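Local coordinates for metallo-beta-lactamase family protein (PDB 2ZO4) that belongs to the metallo-beta-lactamase superfamily, binds two zinc ions and probably acts as a zinc-dependent hydrolase of unidentified substrate, at residues 20-25 with 72-77; 100-103 with 108-111; 169-174 with 188-193; 210-215 with 296-301. All blocks are in the same frame, centred on the assembly; numbering follows the deposited sequence.

Interaction 1: residues 20-25 with 72-77. With ZN (zinc ion), chain C; ZN (zinc ion), chain B.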
loop_
_atom_site.group_PDB
_atom_site.type_symbol
_atom_site.label_atom_id
_atom_site.label_comp_id
_atom_site.label_asym_id
_atom_site.label_seq_id
_atom_site.Cartn_x
_atom_site.Cartn_y
_atom_site.Cartn_z
ATOM N N LYS A 20 -10.897 -4.331 6.610
ATOM C CA LYS A 20 -11.246 -5.085 7.835
ATOM C C LYS A 20 -10.111 -5.870 8.491
ATOM O O LYS A 20 -10.051 -5.965 9.723
ATOM C CB LYS A 20 -12.471 -5.988 7.616
ATOM C CG LYS A 20 -13.801 -5.236 7.439
ATOM C CD LYS A 20 -14.331 -4.655 8.754
ATOM C CE LYS A 20 -14.858 -5.738 9.705
ATOM N NZ LYS A 20 -15.113 -5.193 11.075
ATOM N N THR A 21 -9.224 -6.434 7.672
ATOM C CA THR A 21 -8.131 -7.273 8.159
ATOM C C THR A 21 -6.861 -7.048 7.344
ATOM O O THR A 21 -6.889 -7.061 6.110
ATOM C CB THR A 21 -8.508 -8.779 8.121
ATOM O OG1 THR A 21 -9.779 -8.973 8.753
ATOM C CG2 THR A 21 -7.461 -9.631 8.839
ATOM N N VAL A 22 -5.753 -6.839 8.049
ATOM C CA VAL A 22 -4.440 -6.759 7.422
ATOM C C VAL A 22 -3.654 -8.037 7.713
ATOM O O VAL A 22 -3.766 -8.608 8.801
ATOM C CB VAL A 22 -3.660 -5.481 7.858
ATOM C CG1 VAL A 22 -3.236 -5.547 9.339
ATOM C CG2 VAL A 22 -2.454 -5.234 6.945
ATOM N N ASN A 23 -2.886 -8.487 6.721
ATOM C CA ASN A 23 -2.007 -9.645 6.865
ATOM C C ASN A 23 -0.564 -9.233 7.134
ATOM O O ASN A 23 0.091 -8.618 6.280
ATOM C CB ASN A 23 -2.054 -10.522 5.611
ATOM C CG ASN A 23 -3.420 -11.116 5.361
ATOM O OD1 ASN A 23 -4.144 -11.452 6.297
ATOM N ND2 ASN A 23 -3.784 -11.248 4.090
ATOM N N LEU A 24 -0.085 -9.571 8.324
ATOM C CA LEU A 24 1.316 -9.401 8.683
ATOM C C LEU A 24 2.014 -10.747 8.554
ATOM O O LEU A 24 1.362 -11.798 8.581
ATOM C CB LEU A 24 1.453 -8.883 10.115
ATOM C CG LEU A 24 0.537 -7.761 10.617
ATOM C CD1 LEU A 24 0.982 -7.329 12.003
ATOM C CD2 LEU A 24 0.517 -6.573 9.660
ATOM N N TYR A 25 3.334 -10.715 8.408
ATOM C CA TYR A 25 4.115 -11.940 8.254
ATOM C C TYR A 25 5.297 -11.964 9.214
ATOM O O TYR A 25 6.140 -11.063 9.202
ATOM C CB TYR A 25 4.531 -12.134 6.784
ATOM C CG TYR A 25 3.318 -12.267 5.888
ATOM C CD1 TYR A 25 2.699 -13.502 5.707
ATOM C CD2 TYR A 25 2.755 -11.149 5.270
ATOM C CE1 TYR A 25 1.562 -13.627 4.916
ATOM C CE2 TYR A 25 1.615 -11.265 4.479
ATOM C CZ TYR A 25 1.027 -12.512 4.309
ATOM O OH TYR A 25 -0.098 -12.639 3.528
ATOM N N HIS A 72 1.100 3.079 4.390
ATOM C CA HIS A 72 -0.313 3.127 4.765
ATOM C C HIS A 72 -0.482 2.668 6.216
ATOM O O HIS A 72 0.263 1.795 6.679
ATOM C CB HIS A 72 -1.191 2.317 3.797
ATOM C CG HIS A 72 -1.258 2.892 2.412
ATOM N ND1 HIS A 72 -1.755 2.186 1.337
ATOM C CD2 HIS A 72 -0.876 4.097 1.923
ATOM C CE1 HIS A 72 -1.686 2.935 0.251
ATOM N NE2 HIS A 72 -1.156 4.099 0.578
ATOM N N PRO A 73 -1.445 3.266 6.945
ATOM C CA PRO A 73 -1.542 3.089 8.398
ATOM C C PRO A 73 -1.667 1.631 8.852
ATOM O O PRO A 73 -1.111 1.264 9.883
ATOM C CB PRO A 73 -2.805 3.881 8.771
ATOM C CG PRO A 73 -3.560 4.047 7.489
ATOM C CD PRO A 73 -2.520 4.134 6.427
ATOM N N ASP A 74 -2.378 0.814 8.077
ATOM C CA ASP A 74 -2.566 -0.610 8.386
ATOM C C ASP A 74 -1.295 -1.471 8.288
ATOM O O ASP A 74 -1.293 -2.626 8.713
ATOM C CB ASP A 74 -3.702 -1.204 7.534
ATOM C CG ASP A 74 -3.525 -0.956 6.038
ATOM O OD1 ASP A 74 -3.078 0.147 5.641
ATOM O OD2 ASP A 74 -3.855 -1.871 5.252
ATOM N N HIS A 75 -0.223 -0.909 7.736
ATOM C CA HIS A 75 1.050 -1.623 7.586
ATOM C C HIS A 75 2.163 -0.947 8.395
ATOM O O HIS A 75 3.080 -1.601 8.888
ATOM C CB HIS A 75 1.444 -1.689 6.103
ATOM C CG HIS A 75 0.431 -2.380 5.239
ATOM N ND1 HIS A 75 0.575 -3.684 4.814
ATOM C CD2 HIS A 75 -0.743 -1.949 4.725
ATOM C CE1 HIS A 75 -0.466 -4.027 4.078
ATOM N NE2 HIS A 75 -1.282 -2.991 4.008
ATOM N N TYR A 76 2.034 0.364 8.556
ATOM C CA TYR A 76 3.099 1.237 9.044
ATOM C C TYR A 76 2.832 1.737 10.471
ATOM O O TYR A 76 3.746 2.227 11.143
ATOM C CB TYR A 76 3.196 2.389 8.045
ATOM C CG TYR A 76 4.014 3.626 8.366
ATOM C CD1 TYR A 76 5.240 3.850 7.747
ATOM C CD2 TYR A 76 3.511 4.624 9.201
ATOM C CE1 TYR A 76 5.972 5.014 7.995
ATOM C CE2 TYR A 76 4.237 5.779 9.465
ATOM C CZ TYR A 76 5.460 5.971 8.856
ATOM O OH TYR A 76 6.162 7.126 9.111
ATOM N N GLY A 77 1.589 1.583 10.929
ATOM C CA GLY A 77 1.107 2.199 12.173
ATOM C C GLY A 77 1.854 1.893 13.464
ATOM O O GLY A 77 2.016 2.774 14.303
HETATM ZN ZN ZN C . -3.101 -2.542 3.163
HETATM ZN ZN ZN B . -2.003 -0.034 1.305
HETATM O O HOH W 1 -3.217 -0.595 2.805
#
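The HxHxDH zinc-binding motif of the metallo-beta-lactamase fold, which here includes H72, D74 and H75, meets V22 of strand 21-29 where short helix 73-76 begins. The link between motif and strand is apolar. CG2 of V22 lies over one face of the H75 imidazole, a CH-pi contact 3.9 Å from the ring centroid and 19° off its normal. The same methyl comes 3.4 Å from the carbonyl O of D74. CG2 reaches both because it stands anti to the backbone N of V22, while CG1 takes the place between N and the carbonyl carbon (chi1 69°). A beta-branched valine suits this buried spot: it presents two methyls to D74 O without adding a polar group beside the metals. At the ring's rim, H75 ND1 is hydrogen-bonded to D37 OD2, which helps fix the imidazole's rotation, and H233, another zinc ligand, is hydrogen-bonded through ND1 to T21 O. H72, the N-cap, accepts the backbone N-H groups of both H75 and Y76 at its carbonyl O, which fixes the turn carrying the ligands. Its own ring binds one zinc through ND1, whereas the second zinc is bound, among other ligands, by D74 OD2 at 2.3 Å and H75 NE2 at 2.1 Å.

Interaction 2: residues 100-103 with 108-111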
loop_
_atom_site.group_PDB
_atom_site.type_symbol
_atom_site.label_atom_id
_atom_site.label_comp_id
_atom_site.label_asym_id
_atom_site.label_seq_id
_atom_site.Cartn_x
_atom_site.Cartn_y
_atom_site.Cartn_z
ATOM N N HIS A 100 5.996 8.779 4.098
ATOM C CA HIS A 100 6.677 8.869 5.395
ATOM C C HIS A 100 6.668 10.301 5.939
ATOM O O HIS A 100 6.343 10.513 7.105
ATOM C CB HIS A 100 8.107 8.323 5.312
ATOM C CG HIS A 100 8.880 8.442 6.591
ATOM N ND1 HIS A 100 8.455 7.880 7.777
ATOM C CD2 HIS A 100 10.060 9.049 6.865
ATOM C CE1 HIS A 100 9.334 8.143 8.728
ATOM N NE2 HIS A 100 10.317 8.851 8.201
ATOM N N ARG A 101 7.021 11.268 5.090
ATOM C CA ARG A 101 6.961 12.690 5.450
ATOM C C ARG A 101 5.550 13.121 5.856
ATOM O O ARG A 101 5.378 13.899 6.797
ATOM C CB ARG A 101 7.468 13.570 4.306
ATOM C CG ARG A 101 7.667 15.029 4.712
ATOM C CD ARG A 101 8.216 15.888 3.594
ATOM N NE ARG A 101 8.475 17.244 4.082
ATOM C CZ ARG A 101 8.492 18.339 3.325
ATOM N NH1 ARG A 101 8.259 18.265 2.020
ATOM N NH2 ARG A 101 8.739 19.520 3.881
ATOM N N PHE A 102 4.548 12.605 5.145
ATOM C CA PHE A 102 3.142 12.869 5.458
ATOM C C PHE A 102 2.816 12.582 6.930
ATOM O O PHE A 102 2.112 13.366 7.579
ATOM C CB PHE A 102 2.234 12.062 4.521
ATOM C CG PHE A 102 0.765 12.226 4.797
ATOM C CD1 PHE A 102 0.052 13.282 4.237
ATOM C CD2 PHE A 102 0.093 11.319 5.611
ATOM C CE1 PHE A 102 -1.304 13.435 4.488
ATOM C CE2 PHE A 102 -1.262 11.464 5.870
ATOM C CZ PHE A 102 -1.962 12.525 5.304
ATOM N N TRP A 103 3.335 11.471 7.451
ATOM C CA TRP A 103 3.113 11.096 8.850
ATOM C C TRP A 103 3.999 11.883 9.818
ATOM O O TRP A 103 3.534 12.319 10.871
ATOM C CB TRP A 103 3.312 9.589 9.065
ATOM C CG TRP A 103 2.348 8.715 8.301
ATOM C CD1 TRP A 103 2.665 7.756 7.378
ATOM C CD2 TRP A 103 0.917 8.719 8.394
ATOM N NE1 TRP A 103 1.525 7.165 6.895
ATOM C CE2 TRP A 103 0.438 7.740 7.497
ATOM C CE3 TRP A 103 -0.007 9.458 9.148
ATOM C CZ2 TRP A 103 -0.924 7.479 7.331
ATOM C CZ3 TRP A 103 -1.363 9.197 8.980
ATOM C CH2 TRP A 103 -1.807 8.216 8.078
ATOM N N ALA A 108 3.265 19.323 6.267
ATOM C CA ALA A 108 4.012 19.342 5.003
ATOM C C ALA A 108 3.106 19.271 3.769
ATOM O O ALA A 108 3.320 20.003 2.799
ATOM C CB ALA A 108 5.054 18.221 4.971
ATOM N N PHE A 109 2.098 18.401 3.811
ATOM C CA PHE A 109 1.196 18.211 2.670
ATOM C C PHE A 109 -0.264 18.572 2.969
ATOM O O PHE A 109 -1.139 18.362 2.129
ATOM C CB PHE A 109 1.278 16.766 2.151
ATOM C CG PHE A 109 2.631 16.385 1.605
ATOM C CD1 PHE A 109 3.097 16.931 0.412
ATOM C CD2 PHE A 109 3.429 15.464 2.276
ATOM C CE1 PHE A 109 4.346 16.576 -0.097
ATOM C CE2 PHE A 109 4.679 15.101 1.775
ATOM C CZ PHE A 109 5.139 15.659 0.587
ATOM N N ALA A 110 -0.516 19.121 4.157
ATOM C CA ALA A 110 -1.879 19.362 4.645
ATOM C C ALA A 110 -2.737 20.237 3.726
ATOM O O ALA A 110 -3.827 19.823 3.315
ATOM C CB ALA A 110 -1.847 19.932 6.065
ATOM N N GLU A 111 -2.240 21.432 3.406
ATOM C CA GLU A 111 -2.960 22.392 2.564
ATOM C C GLU A 111 -3.201 21.862 1.151
ATOM O O GLU A 111 -4.299 22.013 0.606
ATOM C CB GLU A 111 -2.211 23.727 2.501
#
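Helix 99-104 and the start of helix 110-119 are joined by a short connection that brings the backbones of F102 and F109 together, their CA atoms 6.3 Å apart. F109 is the N-cap of the second helix, and the contact closes the corner between the two helices on the protein surface. R101 carries much of it. Its CG is anti to the backbone N (chi1 -170°) and the chain runs on extended to NE, so the aliphatic part lies along A108 and beside F109. The CB of A108 sits over one face of the guanidinium, 3.7 Å from R101 NE and offset toward the rim of the group. R101 and F109 cross at about a right angle; R101 CD is 4.1 Å from F109 CE2, and the guanidinium and phenyl planes are 77° apart, which is no flat stack. F109 also turns the edge of its ring to the backbone of F102, with CD2 4.1 Å from F102 CA. In return, CB of F109 lies near the plane of the F102 ring, at its edge, 4.2 Å from CD1. The F102 ring further has R138 as a cation-pi partner. Alanine fits at 108 because a single methyl can rest over the guanidinium face, whereas arginine suits 101 by pairing a long apolar stem with a charged end. No hydrogen bond crosses between the segments: the corner is held by apolar contact, while the charge of R101 is met locally by E105 in a salt bridge.

Interaction 3: residues 169-174 with 188-193. With ZN (zinc ion), chain B; ZN (zinc ion), chain C.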
loop_
_atom_site.group_PDB
_atom_site.type_symbol
_atom_site.label_atom_id
_atom_site.label_comp_id
_atom_site.label_asym_id
_atom_site.label_seq_id
_atom_site.Cartn_x
_atom_site.Cartn_y
_atom_site.Cartn_z
ATOM N N PRO A 169 6.014 0.505 -7.221
ATOM C CA PRO A 169 5.250 1.738 -7.043
ATOM C C PRO A 169 3.871 1.663 -7.704
ATOM O O PRO A 169 3.666 0.856 -8.613
ATOM C CB PRO A 169 6.118 2.789 -7.742
ATOM C CG PRO A 169 6.879 2.013 -8.770
ATOM C CD PRO A 169 7.174 0.709 -8.110
ATOM N N GLY A 170 2.942 2.494 -7.236
ATOM C CA GLY A 170 1.578 2.513 -7.752
ATOM C C GLY A 170 0.571 2.626 -6.628
ATOM O O GLY A 170 -0.048 3.674 -6.439
ATOM N N HIS A 171 0.409 1.539 -5.879
ATOM C CA HIS A 171 -0.411 1.550 -4.674
ATOM C C HIS A 171 0.146 2.540 -3.645
ATOM O O HIS A 171 -0.606 3.237 -2.970
ATOM C CB HIS A 171 -0.499 0.147 -4.080
ATOM C CG HIS A 171 -1.311 0.079 -2.826
ATOM N ND1 HIS A 171 -2.688 0.133 -2.829
ATOM C CD2 HIS A 171 -0.942 -0.016 -1.528
ATOM C CE1 HIS A 171 -3.133 0.057 -1.589
ATOM N NE2 HIS A 171 -2.095 -0.035 -0.780
ATOM N N ALA A 172 1.471 2.576 -3.528
ATOM C CA ALA A 172 2.178 3.620 -2.789
ATOM C C ALA A 172 3.488 3.880 -3.510
ATOM O O ALA A 172 3.998 3.004 -4.213
ATOM C CB ALA A 172 2.423 3.203 -1.339
ATOM N N ASP A 173 4.034 5.079 -3.339
ATOM C CA ASP A 173 5.206 5.513 -4.110
ATOM C C ASP A 173 6.442 4.640 -3.874
ATOM O O ASP A 173 7.102 4.224 -4.826
ATOM C CB ASP A 173 5.500 6.987 -3.824
ATOM C CG ASP A 173 4.295 7.876 -4.100
ATOM O OD1 ASP A 173 3.892 7.978 -5.276
ATOM O OD2 ASP A 173 3.742 8.463 -3.141
ATOM N N GLY A 174 6.738 4.362 -2.607
ATOM C CA GLY A 174 7.848 3.482 -2.241
ATOM C C GLY A 174 7.344 2.138 -1.751
ATOM O O GLY A 174 7.861 1.581 -0.779
ATOM N N ALA A 188 3.768 -9.932 -1.121
ATOM C CA ALA A 188 3.412 -8.938 -2.130
ATOM C C ALA A 188 2.987 -7.578 -1.589
ATOM O O ALA A 188 2.894 -6.619 -2.353
ATOM C CB ALA A 188 2.325 -9.499 -3.052
ATOM N N GLY A 189 2.732 -7.491 -0.285
ATOM C CA GLY A 189 2.139 -6.285 0.301
ATOM C C GLY A 189 0.807 -6.002 -0.368
ATOM O O GLY A 189 0.020 -6.918 -0.586
ATOM N N ASP A 190 0.563 -4.743 -0.720
ATOM C CA ASP A 190 -0.648 -4.388 -1.449
ATOM C C ASP A 190 -0.410 -4.111 -2.935
ATOM O O ASP A 190 -1.202 -3.424 -3.566
ATOM C CB ASP A 190 -1.346 -3.190 -0.798
ATOM C CG ASP A 190 -1.872 -3.490 0.596
ATOM O OD1 ASP A 190 -1.711 -4.626 1.095
ATOM O OD2 ASP A 190 -2.445 -2.563 1.201
ATOM N N ALA A 191 0.677 -4.639 -3.497
ATOM C CA ALA A 191 0.941 -4.495 -4.934
ATOM C C ALA A 191 0.018 -5.407 -5.749
ATOM O O ALA A 191 -0.201 -5.191 -6.949
ATOM C CB ALA A 191 2.407 -4.811 -5.243
ATOM N N LEU A 192 -0.510 -6.425 -5.069
ATOM C CA LEU A 192 -1.352 -7.454 -5.660
ATOM C C LEU A 192 -2.306 -7.955 -4.577
ATOM O O LEU A 192 -1.890 -8.174 -3.438
ATOM C CB LEU A 192 -0.473 -8.615 -6.146
ATOM C CG LEU A 192 -0.870 -9.454 -7.361
ATOM C CD1 LEU A 192 -0.705 -8.663 -8.649
ATOM C CD2 LEU A 192 -0.028 -10.719 -7.416
ATOM N N LEU A 193 -3.579 -8.114 -4.927
ATOM C CA LEU A 193 -4.582 -8.716 -4.039
ATOM C C LEU A 193 -5.461 -9.660 -4.852
ATOM O O LEU A 193 -5.645 -9.446 -6.049
ATOM C CB LEU A 193 -5.451 -7.641 -3.374
ATOM C CG LEU A 193 -4.831 -6.614 -2.416
ATOM C CD1 LEU A 193 -5.862 -5.568 -2.021
ATOM C CD2 LEU A 193 -4.234 -7.278 -1.176
HETATM ZN ZN ZN B . -2.003 -0.034 1.305
HETATM ZN ZN ZN C . -3.101 -2.542 3.163
HETATM O O HOH W 1 -3.217 -0.595 2.805
#
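The dinuclear zinc site of the metallo-beta-lactamase fold is completed here by H171, from the loop after strand 161-167, and D190, just past the end of strand 185-189. CB of D190 lies over one face of the H171 imidazole, 3.5 Å from the ring centroid and 26° off its normal, and 3.2 Å from H171 NE2. The carboxylate is turned steeply to the ring, their planes 70° apart. H171 holds its CG anti to the backbone N (chi1 179°), which sends NE2 to one zinc at 2.1 Å, while ND1 is hydrogen-bonded to N199 O, a second-shell partner that helps set the ring's rotation. D190 OD2 bridges both metals unequally, at 2.1 Å from the zinc shared with D74 and H75 and 2.6 Å from the zinc of H171. A type II' turn from A188 to A191 delivers the aspartate, with glycine at 189 accommodating the positive phi. A carboxylate suits this place since one oxygen can bind two cations, and imidazole suits its own because one ring nitrogen can bind zinc while the other is held by N199. Together with the bridging water, the shared oxygen couples the two metals, consistent with a hydrolase in which both would polarise that water for attack.

Interaction 4: residues 210-215 with 296-301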
loop_
_atom_site.group_PDB
_atom_site.type_symbol
_atom_site.label_atom_id
_atom_site.label_comp_id
_atom_site.label_asym_id
_atom_site.label_seq_id
_atom_site.Cartn_x
_atom_site.Cartn_y
_atom_site.Cartn_z
ATOM N N PRO A 210 0.597 7.764 -10.901
ATOM C CA PRO A 210 0.568 6.546 -10.074
ATOM C C PRO A 210 0.010 5.299 -10.758
ATOM O O PRO A 210 0.511 4.203 -10.499
ATOM C CB PRO A 210 -0.318 6.945 -8.878
ATOM C CG PRO A 210 -1.067 8.146 -9.330
ATOM C CD PRO A 210 -0.135 8.865 -10.248
ATOM N N LEU A 211 -1.005 5.454 -11.612
ATOM C CA LEU A 211 -1.591 4.305 -12.325
ATOM C C LEU A 211 -0.605 3.678 -13.314
ATOM O O LEU A 211 -0.559 2.456 -13.459
ATOM C CB LEU A 211 -2.899 4.680 -13.039
ATOM C CG LEU A 211 -3.633 3.541 -13.772
ATOM C CD1 LEU A 211 -3.966 2.387 -12.823
ATOM C CD2 LEU A 211 -4.891 4.026 -14.470
ATOM N N LYS A 212 0.176 4.520 -13.986
ATOM C CA LYS A 212 1.220 4.052 -14.903
ATOM C C LYS A 212 2.281 3.235 -14.160
ATOM O O LYS A 212 2.709 2.193 -14.646
ATOM C CB LYS A 212 1.865 5.229 -15.647
ATOM C CG LYS A 212 2.819 4.812 -16.777
ATOM C CD LYS A 212 3.176 5.992 -17.675
ATOM C CE LYS A 212 4.177 5.571 -18.748
ATOM N NZ LYS A 212 4.476 6.688 -19.694
ATOM N N ASP A 213 2.695 3.717 -12.988
ATOM C CA ASP A 213 3.572 2.962 -12.083
ATOM C C ASP A 213 2.957 1.620 -11.691
ATOM O O ASP A 213 3.638 0.600 -11.686
ATOM C CB ASP A 213 3.830 3.747 -10.793
ATOM C CG ASP A 213 4.814 4.885 -10.971
ATOM O OD1 ASP A 213 5.695 4.812 -11.857
ATOM O OD2 ASP A 213 4.709 5.854 -10.191
ATOM N N PHE A 214 1.671 1.649 -11.340
ATOM C CA PHE A 214 0.960 0.469 -10.849
ATOM C C PHE A 214 0.901 -0.623 -11.899
ATOM O O PHE A 214 1.123 -1.791 -11.594
ATOM C CB PHE A 214 -0.457 0.830 -10.389
ATOM C CG PHE A 214 -1.202 -0.317 -9.759
ATOM C CD1 PHE A 214 -0.913 -0.721 -8.454
ATOM C CD2 PHE A 214 -2.199 -0.989 -10.464
ATOM C CE1 PHE A 214 -1.602 -1.789 -7.865
ATOM C CE2 PHE A 214 -2.892 -2.056 -9.885
ATOM C CZ PHE A 214 -2.587 -2.458 -8.586
ATOM N N LEU A 215 0.602 -0.236 -13.135
ATOM C CA LEU A 215 0.504 -1.186 -14.238
ATOM C C LEU A 215 1.872 -1.759 -14.627
ATOM O O LEU A 215 1.978 -2.929 -14.993
ATOM C CB LEU A 215 -0.222 -0.559 -15.441
ATOM C CG LEU A 215 -1.687 -0.147 -15.198
ATOM C CD1 LEU A 215 -2.236 0.709 -16.340
ATOM C CD2 LEU A 215 -2.586 -1.358 -14.952
ATOM N N LEU A 296 -8.125 9.510 -14.065
ATOM C CA LEU A 296 -8.295 10.719 -14.868
ATOM C C LEU A 296 -6.960 11.306 -15.340
ATOM O O LEU A 296 -6.838 11.737 -16.487
ATOM C CB LEU A 296 -9.085 11.773 -14.091
ATOM C CG LEU A 296 -10.595 11.544 -13.954
ATOM C CD1 LEU A 296 -11.143 12.338 -12.779
ATOM C CD2 LEU A 296 -11.322 11.900 -15.257
ATOM N N GLU A 297 -5.968 11.321 -14.456
ATOM C CA GLU A 297 -4.660 11.888 -14.791
ATOM C C GLU A 297 -3.855 10.982 -15.722
ATOM O O GLU A 297 -3.026 11.458 -16.503
ATOM C CB GLU A 297 -3.878 12.257 -13.525
ATOM C CG GLU A 297 -4.384 13.545 -12.855
ATOM C CD GLU A 297 -4.303 14.766 -13.775
ATOM O OE1 GLU A 297 -3.196 15.307 -13.953
ATOM O OE2 GLU A 297 -5.345 15.190 -14.316
ATOM N N TYR A 298 -4.120 9.681 -15.644
ATOM C CA TYR A 298 -3.579 8.716 -16.591
ATOM C C TYR A 298 -4.142 8.976 -17.992
ATOM O O TYR A 298 -3.398 8.992 -18.979
ATOM C CB TYR A 298 -3.915 7.293 -16.132
ATOM C CG TYR A 298 -3.350 6.196 -17.008
ATOM C CD1 TYR A 298 -2.096 5.648 -16.747
ATOM C CD2 TYR A 298 -4.080 5.692 -18.086
ATOM C CE1 TYR A 298 -1.578 4.643 -17.540
ATOM C CE2 TYR A 298 -3.568 4.679 -18.890
ATOM C CZ TYR A 298 -2.321 4.161 -18.609
ATOM O OH TYR A 298 -1.813 3.155 -19.392
ATOM N N LEU A 299 -5.456 9.183 -18.062
ATOM C CA LEU A 299 -6.139 9.461 -19.325
ATOM C C LEU A 299 -5.731 10.805 -19.920
ATOM O O LEU A 299 -5.617 10.936 -21.142
ATOM C CB LEU A 299 -7.659 9.410 -19.144
ATOM C CG LEU A 299 -8.292 8.035 -18.887
ATOM C CD1 LEU A 299 -9.770 8.175 -18.576
ATOM C CD2 LEU A 299 -8.078 7.086 -20.061
ATOM N N ARG A 300 -5.509 11.793 -19.053
ATOM C CA ARG A 300 -5.118 13.132 -19.482
ATOM C C ARG A 300 -3.715 13.131 -20.064
ATOM O O ARG A 300 -3.457 13.796 -21.069
ATOM C CB ARG A 300 -5.230 14.140 -18.328
ATOM C CG ARG A 300 -5.254 15.597 -18.794
ATOM C CD ARG A 300 -5.625 16.568 -17.678
ATOM N NE ARG A 300 -4.606 16.664 -16.632
ATOM C CZ ARG A 300 -3.480 17.370 -16.730
ATOM N NH1 ARG A 300 -3.193 18.048 -17.841
ATOM N NH2 ARG A 300 -2.626 17.389 -15.717
ATOM N N GLU A 301 -2.818 12.368 -19.443
ATOM C CA GLU A 301 -1.443 12.234 -19.924
ATOM C C GLU A 301 -1.409 11.599 -21.313
ATOM O O GLU A 301 -0.594 11.976 -22.152
ATOM C CB GLU A 301 -0.589 11.438 -18.928
ATOM C CG GLU A 301 0.925 11.538 -19.158
ATOM C CD GLU A 301 1.445 10.545 -20.194
ATOM O OE1 GLU A 301 0.778 9.519 -20.444
ATOM O OE2 GLU A 301 2.536 10.786 -20.756
#
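OE2 of E297 is gripped by two groups, R300 NE one turn along the same helix and the hydroxyl of Y314. The NE bond is 2.8 Å and nearly straight, at 170°, and lies in the guanidinium plane. R300 NH2 meets the other oxygen, OE1, also at 2.8 Å, so the arginine holds the carboxylate side-on with two nitrogens and keeps it fixed on the helix. This salt bridge stays within helix 286-301; the contact with helix 210-222 is made by the neighbouring Y298. The two helical segments run nearly perpendicular, 93° between directions, with axes 9.3 Å apart at closest. With its CG anti to the backbone N, Y298 reaches across to the other helix, where CD2 of L211 lies over one face of the ring, a CH-pi contact 4.1 Å from the centroid and 27° off the normal. L215 brings CD1 to 3.9 Å from Y298 OH. K212 runs its CB past the ring at CE1, 4.0 Å away. Leucines suit this face because their methyls pack against the ring, while the lysine stem carries NZ to 4.7 Å from E301 OE2, opposite charges near but not in contact. Tyrosine is long enough to touch residues a turn apart, L211 and L215. No hydrogen bond joins the segments, so the packing of this C-terminal helix on the metallo-beta-lactamase fold is mainly apolar.

How the interactions relate
Along the chain the four contacts follow in series. Interactions 1 and 3 lie at the core, their centres about 13 Å apart, and bring the motif helix beside the six-stranded sheet and loops of the five-stranded sheet to the same two zinc ions and bridging water. Interaction 2 lies on the surface, its centre about 20 Å from that of interaction 1, yet the two touch where Y76 meets H100 and W103, linking helix 99-104 to helix 73-76. Interaction 4, its centre about 15 Å from that of interaction 3, touches it through F214 of helix 210-222 against G170, H171 and A191, while its other helix, 286-301, belongs to the C-terminal region. A chain of packing thus runs from metal centre to C-terminal region.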